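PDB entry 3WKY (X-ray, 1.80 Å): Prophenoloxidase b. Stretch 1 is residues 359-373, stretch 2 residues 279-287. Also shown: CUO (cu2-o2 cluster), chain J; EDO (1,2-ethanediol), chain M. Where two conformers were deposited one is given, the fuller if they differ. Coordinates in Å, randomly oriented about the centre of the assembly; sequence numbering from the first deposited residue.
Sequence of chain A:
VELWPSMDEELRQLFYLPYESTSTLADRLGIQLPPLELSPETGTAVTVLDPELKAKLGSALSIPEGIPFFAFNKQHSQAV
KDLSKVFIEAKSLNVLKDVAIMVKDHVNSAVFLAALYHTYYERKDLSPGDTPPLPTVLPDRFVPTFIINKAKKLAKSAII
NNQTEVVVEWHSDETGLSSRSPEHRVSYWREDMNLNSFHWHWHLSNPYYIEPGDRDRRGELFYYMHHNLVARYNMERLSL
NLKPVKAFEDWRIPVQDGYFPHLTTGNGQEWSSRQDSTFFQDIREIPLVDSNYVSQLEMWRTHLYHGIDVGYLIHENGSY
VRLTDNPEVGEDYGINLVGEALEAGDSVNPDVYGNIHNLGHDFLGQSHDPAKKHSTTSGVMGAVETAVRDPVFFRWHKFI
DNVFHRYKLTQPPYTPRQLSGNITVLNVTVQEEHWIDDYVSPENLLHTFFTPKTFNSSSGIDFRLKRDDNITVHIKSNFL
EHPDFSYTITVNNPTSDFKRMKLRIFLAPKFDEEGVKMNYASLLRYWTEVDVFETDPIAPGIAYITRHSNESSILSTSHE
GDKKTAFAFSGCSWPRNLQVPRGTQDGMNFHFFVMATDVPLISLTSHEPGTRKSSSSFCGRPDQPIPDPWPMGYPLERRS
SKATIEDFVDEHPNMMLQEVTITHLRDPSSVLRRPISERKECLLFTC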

ATOM      1  N   LEU A 359     -17.883 -23.088   5.155  1.00 13.55           N
ATOM      2  CA  LEU A 359     -18.132 -21.697   4.781  1.00 15.41           C
ATOM      3  C   LEU A 359     -17.035 -21.188   3.859  1.00 16.70           C
ATOM      4  O   LEU A 359     -17.297 -20.391   2.956  1.00 16.54           O
ATOM      5  CB  LEU A 359     -18.304 -20.799   6.002  1.00 13.39           C
ATOM      6  CG  LEU A 359     -19.752 -20.805   6.509  1.00 14.68           C
ATOM      7  CD1 LEU A 359     -19.842 -20.243   7.921  1.00 15.52           C
ATOM      8  CD2 LEU A 359     -20.653 -20.007   5.558  1.00 18.06           C
ATOM      9  N   GLY A 360     -15.818 -21.678   4.058  1.00 15.09           N
ATOM     10  CA  GLY A 360     -14.705 -21.297   3.202  1.00 16.43           C
ATOM     11  C   GLY A 360     -14.985 -21.633   1.752  1.00 16.06           C
ATOM     12  O   GLY A 360     -14.639 -20.871   0.861  1.00 12.15           O
ATOM     13  N   HIS A 361     -15.602 -22.789   1.499  1.00 12.50           N
ATOM     14  CA  HIS A 361     -16.018 -23.119   0.134  1.00 11.84           C
ATOM     15  C   HIS A 361     -16.959 -22.068  -0.428  1.00 13.88           C
ATOM     16  O   HIS A 361     -16.849 -21.666  -1.597  1.00 15.52           O
ATOM     17  CB  HIS A 361     -16.760 -24.440   0.110  1.00 14.48           C
ATOM     18  CG  HIS A 361     -15.858 -25.615  -0.063  1.00 13.41           C
ATOM     19  ND1 HIS A 361     -15.542 -26.121  -1.302  1.00 13.51           N
ATOM     20  CD2 HIS A 361     -15.195 -26.367   0.844  1.00 16.85           C
ATOM     21  CE1 HIS A 361     -14.725 -27.151  -1.155  1.00 18.99           C
ATOM     22  NE2 HIS A 361     -14.497 -27.305   0.133  1.00 12.89           N
ATOM     23  N   ASP A 362     -17.908 -21.652   0.395  1.00 15.53           N
ATOM     24  CA  ASP A 362     -18.879 -20.660  -0.037  1.00 16.29           C
ATOM     25  C   ASP A 362     -18.288 -19.249  -0.191  1.00 17.35           C
ATOM     26  O   ASP A 362     -18.679 -18.511  -1.097  1.00 17.30           O
ATOM     27  CB  ASP A 362     -20.082 -20.654   0.911  1.00 18.99           C
ATOM     28  CG  ASP A 362     -20.966 -21.886   0.733  1.00 31.39           C
ATOM     29  OD1 ASP A 362     -20.897 -22.521  -0.344  1.00 25.46           O
ATOM     30  OD2 ASP A 362     -21.724 -22.219   1.668  1.00 30.09           O
ATOM     31  N   PHE A 363     -17.371 -18.862   0.691  1.00 16.94           N
ATOM     32  CA  PHE A 363     -16.657 -17.595   0.492  1.00 14.23           C
ATOM     33  C   PHE A 363     -15.911 -17.602  -0.840  1.00 15.62           C
ATOM     34  O   PHE A 363     -15.957 -16.630  -1.585  1.00 15.95           O
ATOM     35  CB  PHE A 363     -15.632 -17.360   1.600  1.00 14.00           C
ATOM     36  CG  PHE A 363     -16.186 -16.735   2.856  1.00 15.56           C
ATOM     37  CD1 PHE A 363     -17.187 -17.358   3.595  1.00 17.93           C
ATOM     38  CD2 PHE A 363     -15.659 -15.536   3.327  1.00 15.09           C
ATOM     39  CE1 PHE A 363     -17.664 -16.788   4.767  1.00 18.23           C
ATOM     40  CE2 PHE A 363     -16.126 -14.965   4.511  1.00 16.67           C
ATOM     41  CZ  PHE A 363     -17.132 -15.588   5.226  1.00 15.34           C
ATOM     42  N   LEU A 364     -15.196 -18.683  -1.134  1.00 12.75           N
ATOM     43  CA  LEU A 364     -14.434 -18.739  -2.379  1.00 13.85           C
ATOM     44  C   LEU A 364     -15.397 -18.805  -3.570  1.00 14.69           C
ATOM     45  O   LEU A 364     -15.188 -18.147  -4.592  1.00 17.52           O
ATOM     46  CB  LEU A 364     -13.456 -19.933  -2.361  1.00 10.78           C
ATOM     47  CG  LEU A 364     -12.291 -19.752  -1.380  1.00 12.34           C
ATOM     48  CD1 LEU A 364     -11.568 -21.098  -1.103  1.00 11.71           C
ATOM     49  CD2 LEU A 364     -11.282 -18.717  -1.881  1.00 16.41           C
ATOM     50  N   GLY A 365     -16.472 -19.579  -3.426  1.00 14.55           N
ATOM     51  CA  GLY A 365     -17.414 -19.756  -4.517  1.00 12.25           C
ATOM     52  C   GLY A 365     -18.207 -18.488  -4.823  1.00 14.99           C
ATOM     53  O   GLY A 365     -18.730 -18.336  -5.928  1.00 17.35           O
ATOM     54  N   GLN A 366     -18.296 -17.571  -3.862  1.00 14.32           N
ATOM     55  CA  GLN A 366     -19.071 -16.337  -4.070  0.56 14.28           C
ATOM     56  C   GLN A 366     -18.191 -15.098  -4.183  1.00 16.42           C
ATOM     57  O   GLN A 366     -18.694 -13.965  -4.221  1.00 14.82           O
ATOM     58  CB  GLN A 366     -20.068 -16.125  -2.930  0.56 18.26           C
ATOM     59  CG  GLN A 366     -21.117 -17.223  -2.783  0.56 24.39           C
ATOM     60  CD  GLN A 366     -22.121 -17.261  -3.925  0.56 29.23           C
ATOM     61  OE1 GLN A 366     -22.057 -16.466  -4.864  0.56 26.60           O
ATOM     62  NE2 GLN A 366     -23.059 -18.198  -3.846  0.56 37.62           N
ATOM     63  N   SER A 367     -16.879 -15.303  -4.251  1.00 15.16           N
ATOM     64  CA  SER A 367     -15.933 -14.182  -4.218  1.00 18.17           C
ATOM     65  C   SER A 367     -15.968 -13.245  -5.437  1.00 16.73           C
ATOM     66  O   SER A 367     -15.435 -12.130  -5.385  1.00 13.89           O
ATOM     67  CB  SER A 367     -14.505 -14.681  -3.943  1.00 14.79           C
ATOM     68  OG  SER A 367     -14.048 -15.548  -4.967  1.00 14.32           O
ATOM     69  N   HIS A 368     -16.605 -13.682  -6.519  1.00 14.56           N
ATOM     70  CA  HIS A 368     -16.800 -12.831  -7.696  1.00 12.97           C
ATOM     71  C   HIS A 368     -17.898 -11.805  -7.461  1.00 16.07           C
ATOM     72  O   HIS A 368     -17.997 -10.830  -8.210  1.00 14.08           O
ATOM     73  CB  HIS A 368     -17.213 -13.694  -8.889  1.00 14.84           C
ATOM     74  CG  HIS A 368     -18.506 -14.409  -8.667  1.00 15.86           C
ATOM     75  ND1 HIS A 368     -18.617 -15.496  -7.825  1.00 17.86           N
ATOM     76  CD2 HIS A 368     -19.758 -14.156  -9.124  1.00 15.46           C
ATOM     77  CE1 HIS A 368     -19.877 -15.896  -7.790  1.00 18.81           C
ATOM     78  NE2 HIS A 368     -20.589 -15.101  -8.569  1.00 16.62           N
ATOM     79  N   ASP A 369     -18.742 -12.041  -6.454  1.00 14.08           N
ATOM     80  CA  ASP A 369     -19.883 -11.146  -6.146  1.00 13.55           C
ATOM     81  C   ASP A 369     -20.325 -11.366  -4.686  1.00 17.03           C
ATOM     82  O   ASP A 369     -21.430 -11.852  -4.425  1.00 16.79           O
ATOM     83  CB  ASP A 369     -21.020 -11.437  -7.145  1.00 14.74           C
ATOM     84  CG  ASP A 369     -22.250 -10.553  -6.948  1.00 22.08           C
ATOM     85  OD1 ASP A 369     -22.147  -9.453  -6.367  1.00 17.49           O
ATOM     86  OD2 ASP A 369     -23.336 -10.980  -7.384  1.00 18.85           O
ATOM     87  N   PRO A 370     -19.441 -11.036  -3.722  1.00 14.61           N
ATOM     88  CA  PRO A 370     -19.661 -11.437  -2.325  1.00 12.81           C
ATOM     89  C   PRO A 370     -20.768 -10.683  -1.599  1.00 18.14           C
ATOM     90  O   PRO A 370     -21.229 -11.166  -0.561  1.00 18.28           O
ATOM     91  CB  PRO A 370     -18.304 -11.149  -1.657  1.00 17.24           C
ATOM     92  CG  PRO A 370     -17.737 -10.014  -2.467  1.00 16.11           C
ATOM     93  CD  PRO A 370     -18.151 -10.343  -3.898  1.00 13.76           C
ATOM     94  N   ALA A 371     -21.179  -9.527  -2.118  1.00 15.60           N
ATOM     95  CA  ALA A 371     -22.279  -8.774  -1.509  1.00 18.77           C
ATOM     96  C   ALA A 371     -23.582  -8.970  -2.290  1.00 20.46           C
ATOM     97  O   ALA A 371     -24.598  -8.298  -2.020  1.00 18.21           O
ATOM     98  CB  ALA A 371     -21.930  -7.304  -1.418  1.00 17.05           C
ATOM     99  N   LYS A 372     -23.541  -9.884  -3.261  1.00 19.19           N
ATOM    100  CA  LYS A 372     -24.721 -10.251  -4.040  1.00 20.99           C
ATOM    101  C   LYS A 372     -25.410  -9.037  -4.665  1.00 22.84           C
ATOM    102  O   LYS A 372     -26.613  -8.848  -4.518  1.00 25.05           O
ATOM    103  CB  LYS A 372     -25.685 -11.050  -3.162  1.00 25.31           C
ATOM    104  CG  LYS A 372     -24.993 -12.283  -2.583  1.00 27.33           C
ATOM    105  CD  LYS A 372     -25.962 -13.228  -1.925  1.00 35.40           C
ATOM    106  CE  LYS A 372     -25.307 -14.590  -1.748  1.00 39.84           C
ATOM    107  NZ  LYS A 372     -25.087 -15.247  -3.063  1.00 39.87           N
ATOM    108  N   LYS A 373     -24.620  -8.229  -5.368  1.00 17.48           N
ATOM    109  CA  LYS A 373     -25.095  -7.021  -6.026  1.00 17.91           C
ATOM    110  C   LYS A 373     -25.511  -7.309  -7.460  1.00 21.22           C
ATOM    111  O   LYS A 373     -26.253  -6.545  -8.070  1.00 20.80           O
ATOM    112  CB  LYS A 373     -23.962  -5.984  -6.048  1.00 17.68           C
ATOM    113  CG  LYS A 373     -23.560  -5.482  -4.662  1.00 20.69           C
ATOM    114  CD  LYS A 373     -22.187  -4.785  -4.666  1.00 24.80           C
ATOM    115  CE  LYS A 373     -22.092  -3.688  -5.689  1.00 24.84           C
ATOM    116  NZ  LYS A 373     -20.761  -2.994  -5.611  1.00 23.76           N
TER
HETATM  117 CU1  CUO J 708     -14.313 -32.485   0.094  1.00 26.47          CU
HETATM  118 CU2  CUO J 708     -13.719 -29.047   0.986  1.00 20.77          CU
HETATM  119  O1  CUO J 708     -14.670 -30.785   1.079  1.00 34.54           O
HETATM  120  O2  CUO J 708     -14.625 -30.340  -0.519  1.00 28.87           O
HETATM  121  C1  EDO M 711     -11.064  -8.132  -6.392  1.00 22.80           C
HETATM  122  O1  EDO M 711     -11.566  -8.933  -5.314  1.00 18.09           O
HETATM  123  C2  EDO M 711     -11.583  -8.653  -7.732  1.00 21.81           C
HETATM  124  O2  EDO M 711     -13.011  -8.533  -7.834  1.00 17.32           O
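Stretch 2 279-287: FFQDIREIP

Stretch 2 is an extended segment without regular helix or strand, and it runs in the same sense as stretch 1: F280 lies by S367 and the end of the helix, I283 by P370 (CA to CA 4.9 Å) and R284 by A371 (CA to CA 4.6 Å). A single direct hydrogen bond joins the two backbones, from R284 N to P370 O at 2.9 Å; the same oxygen also receives a CA-H...O contact from I283 CA at 3.4 Å.

Farther back, water replaces direct pairing. Water 1 accepts from Q281 N (2.9 Å) and donates to F363 O (2.8 Å), a carbonyl near the end of the helix. Water 2 accepts from Q281 NE2 (3.2 Å) and donates to S367 O (2.7 Å). Q281 NE2 also donates to F279 O (2.7 Å), while F279 N is satisfied by O1 of the ethanediol (2.9 Å). R284 turns its guanidinium back on its own chain, NH2 reaching D282 O at 2.8 Å, and leaves one face to A371 CB.

Alongside these polar links, toward the helix, the F363 ring forms an offset stack with F280 (centroids 5.0 Å apart, planes at 26°) and carries I283 CG1 over one face, 3.9 Å from its centroid. Beyond, K372 NZ remains 4.3 Å from E285 OE2, too far for a salt bridge; that carboxylate oxygen instead accepts from I286 N (3.0 Å).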

ATOM      1  N   PHE A 279     -10.118 -11.120  -3.997  1.00 13.91           N
ATOM      2  CA  PHE A 279     -10.072 -11.205  -2.536  1.00 16.08           C
ATOM      3  C   PHE A 279     -11.128 -12.150  -1.968  1.00 11.15           C
ATOM      4  O   PHE A 279     -12.242 -12.267  -2.492  1.00 16.17           O
ATOM      5  CB  PHE A 279     -10.238  -9.822  -1.884  1.00 14.54           C
ATOM      6  CG  PHE A 279      -9.035  -8.922  -2.044  1.00 18.33           C
ATOM      7  CD1 PHE A 279      -8.011  -8.938  -1.100  1.00 15.62           C
ATOM      8  CD2 PHE A 279      -8.939  -8.048  -3.125  1.00 19.11           C
ATOM      9  CE1 PHE A 279      -6.906  -8.101  -1.232  1.00 19.41           C
ATOM     10  CE2 PHE A 279      -7.833  -7.221  -3.271  1.00 22.75           C
ATOM     11  CZ  PHE A 279      -6.814  -7.247  -2.326  1.00 21.55           C
ATOM     12  N   PHE A 280     -10.742 -12.819  -0.882  1.00 12.34           N
ATOM     13  CA  PHE A 280     -11.616 -13.605  -0.017  1.00 16.93           C
ATOM     14  C   PHE A 280     -12.344 -12.571   0.849  1.00 13.92           C
ATOM     15  O   PHE A 280     -11.727 -11.905   1.693  1.00 14.36           O
ATOM     16  CB  PHE A 280     -10.683 -14.499   0.813  1.00 14.16           C
ATOM     17  CG  PHE A 280     -11.360 -15.523   1.713  1.00 14.21           C
ATOM     18  CD1 PHE A 280     -11.764 -16.763   1.217  1.00 14.26           C
ATOM     19  CD2 PHE A 280     -11.471 -15.290   3.086  1.00 14.89           C
ATOM     20  CE1 PHE A 280     -12.320 -17.734   2.077  1.00 13.60           C
ATOM     21  CE2 PHE A 280     -12.019 -16.240   3.946  1.00 16.35           C
ATOM     22  CZ  PHE A 280     -12.442 -17.476   3.441  1.00 16.51           C
ATOM     23  N   GLN A 281     -13.651 -12.409   0.630  1.00 13.46           N
ATOM     24  CA  GLN A 281     -14.382 -11.285   1.233  1.00 14.10           C
ATOM     25  C   GLN A 281     -15.607 -11.714   2.019  1.00 14.78           C
ATOM     26  O   GLN A 281     -16.174 -12.774   1.756  1.00 13.85           O
ATOM     27  CB  GLN A 281     -14.838 -10.315   0.146  1.00 16.15           C
ATOM     28  CG  GLN A 281     -13.715  -9.692  -0.647  1.00 15.34           C
ATOM     29  CD  GLN A 281     -14.171  -9.293  -2.033  1.00 26.64           C
ATOM     30  OE1 GLN A 281     -14.835  -8.265  -2.194  1.00 21.04           O
ATOM     31  NE2 GLN A 281     -13.855 -10.126  -3.043  1.00 19.03           N
ATOM     32  N   ASP A 282     -16.020 -10.864   2.961  1.00 12.64           N
ATOM     33  CA  ASP A 282     -17.235 -11.099   3.744  1.00 14.49           C
ATOM     34  C   ASP A 282     -18.390 -11.420   2.809  1.00 15.78           C
ATOM     35  O   ASP A 282     -18.569 -10.751   1.786  1.00 15.45           O
ATOM     36  CB  ASP A 282     -17.635  -9.839   4.536  1.00 13.96           C
ATOM     37  CG  ASP A 282     -16.599  -9.411   5.569  1.00 17.18           C
ATOM     38  OD1 ASP A 282     -15.724 -10.206   5.960  1.00 12.13           O
ATOM     39  OD2 ASP A 282     -16.687  -8.252   6.031  1.00 16.97           O
ATOM     40  N   ILE A 283     -19.181 -12.436   3.144  1.00 14.72           N
ATOM     41  CA  ILE A 283     -20.327 -12.756   2.308  1.00 14.09           C
ATOM     42  C   ILE A 283     -21.554 -12.135   2.904  1.00 16.37           C
ATOM     43  O   ILE A 283     -22.024 -12.558   3.956  1.00 15.66           O
ATOM     44  CB  ILE A 283     -20.568 -14.265   2.194  1.00 21.03           C
ATOM     45  CG1 ILE A 283     -19.361 -14.936   1.560  1.00 17.02           C
ATOM     46  CG2 ILE A 283     -21.826 -14.526   1.368  1.00 23.50           C
ATOM     47  CD1 ILE A 283     -19.010 -14.418   0.181  1.00 19.78           C
ATOM     48  N   ARG A 284     -22.060 -11.104   2.240  1.00 14.54           N
ATOM     49  CA  ARG A 284     -23.256 -10.434   2.713  1.00 15.62           C
ATOM     50  C   ARG A 284     -24.449 -11.066   2.007  1.00 17.71           C
ATOM     51  O   ARG A 284     -24.719 -10.794   0.842  1.00 16.92           O
ATOM     52  CB  ARG A 284     -23.144  -8.938   2.479  1.00 19.13           C
ATOM     53  CG  ARG A 284     -22.280  -8.312   3.555  1.00 26.48           C
ATOM     54  CD  ARG A 284     -21.263  -7.384   2.992  1.00 30.62           C
ATOM     55  NE  ARG A 284     -20.212  -8.078   2.250  1.00 24.06           N
ATOM     56  CZ  ARG A 284     -19.314  -7.428   1.520  1.00 26.03           C
ATOM     57  NH1 ARG A 284     -19.376  -6.105   1.445  1.00 24.25           N
ATOM     58  NH2 ARG A 284     -18.367  -8.088   0.865  1.00 20.58           N
ATOM     59  N   GLU A 285     -25.102 -11.978   2.721  1.00 18.08           N
ATOM     60  CA  GLU A 285     -26.173 -12.778   2.153  1.00 16.76           C
ATOM     61  C   GLU A 285     -27.443 -11.973   1.936  1.00 19.39           C
ATOM     62  O   GLU A 285     -27.554 -10.813   2.360  1.00 20.54           O
ATOM     63  CB  GLU A 285     -26.500 -13.958   3.076  1.00 22.76           C
ATOM     64  CG  GLU A 285     -25.789 -15.248   2.717  1.00 27.16           C
ATOM     65  CD  GLU A 285     -26.344 -15.899   1.450  1.00 33.49           C
ATOM     66  OE1 GLU A 285     -25.939 -17.039   1.164  1.00 39.61           O
ATOM     67  OE2 GLU A 285     -27.173 -15.280   0.735  1.00 28.45           O
ATOM     68  N   ILE A 286     -28.384 -12.600   1.239  1.00 21.05           N
ATOM     69  CA  ILE A 286     -29.764 -12.130   1.184  1.00 19.79           C
ATOM     70  C   ILE A 286     -30.592 -13.267   1.762  1.00 21.57           C
ATOM     71  O   ILE A 286     -30.653 -14.338   1.166  1.00 24.56           O
ATOM     72  CB  ILE A 286     -30.212 -11.862  -0.257  1.00 28.26           C
ATOM     73  CG1 ILE A 286     -29.267 -10.862  -0.926  1.00 26.72           C
ATOM     74  CG2 ILE A 286     -31.673 -11.356  -0.284  1.00 25.54           C
ATOM     75  CD1 ILE A 286     -29.437 -10.762  -2.433  1.00 34.40           C
ATOM     76  N   PRO A 287     -31.198 -13.059   2.943  1.00 23.20           N
ATOM     77  CA  PRO A 287     -31.176 -11.810   3.711  1.00 24.16           C
ATOM     78  C   PRO A 287     -29.850 -11.587   4.428  1.00 19.85           C
ATOM     79  O   PRO A 287     -29.105 -12.544   4.681  1.00 19.91           O
ATOM     80  CB  PRO A 287     -32.293 -12.017   4.738  1.00 23.94           C
ATOM     81  CG  PRO A 287     -32.265 -13.499   4.984  1.00 26.13           C
ATOM     82  CD  PRO A 287     -31.944 -14.121   3.647  1.00 25.86           C
TER
HETATM   83  O   HOH W   1     -15.637 -13.927  -0.780  1.00 16.25           O
HETATM   84  O   HOH W   2     -14.969  -9.585  -6.029  1.00 19.93           O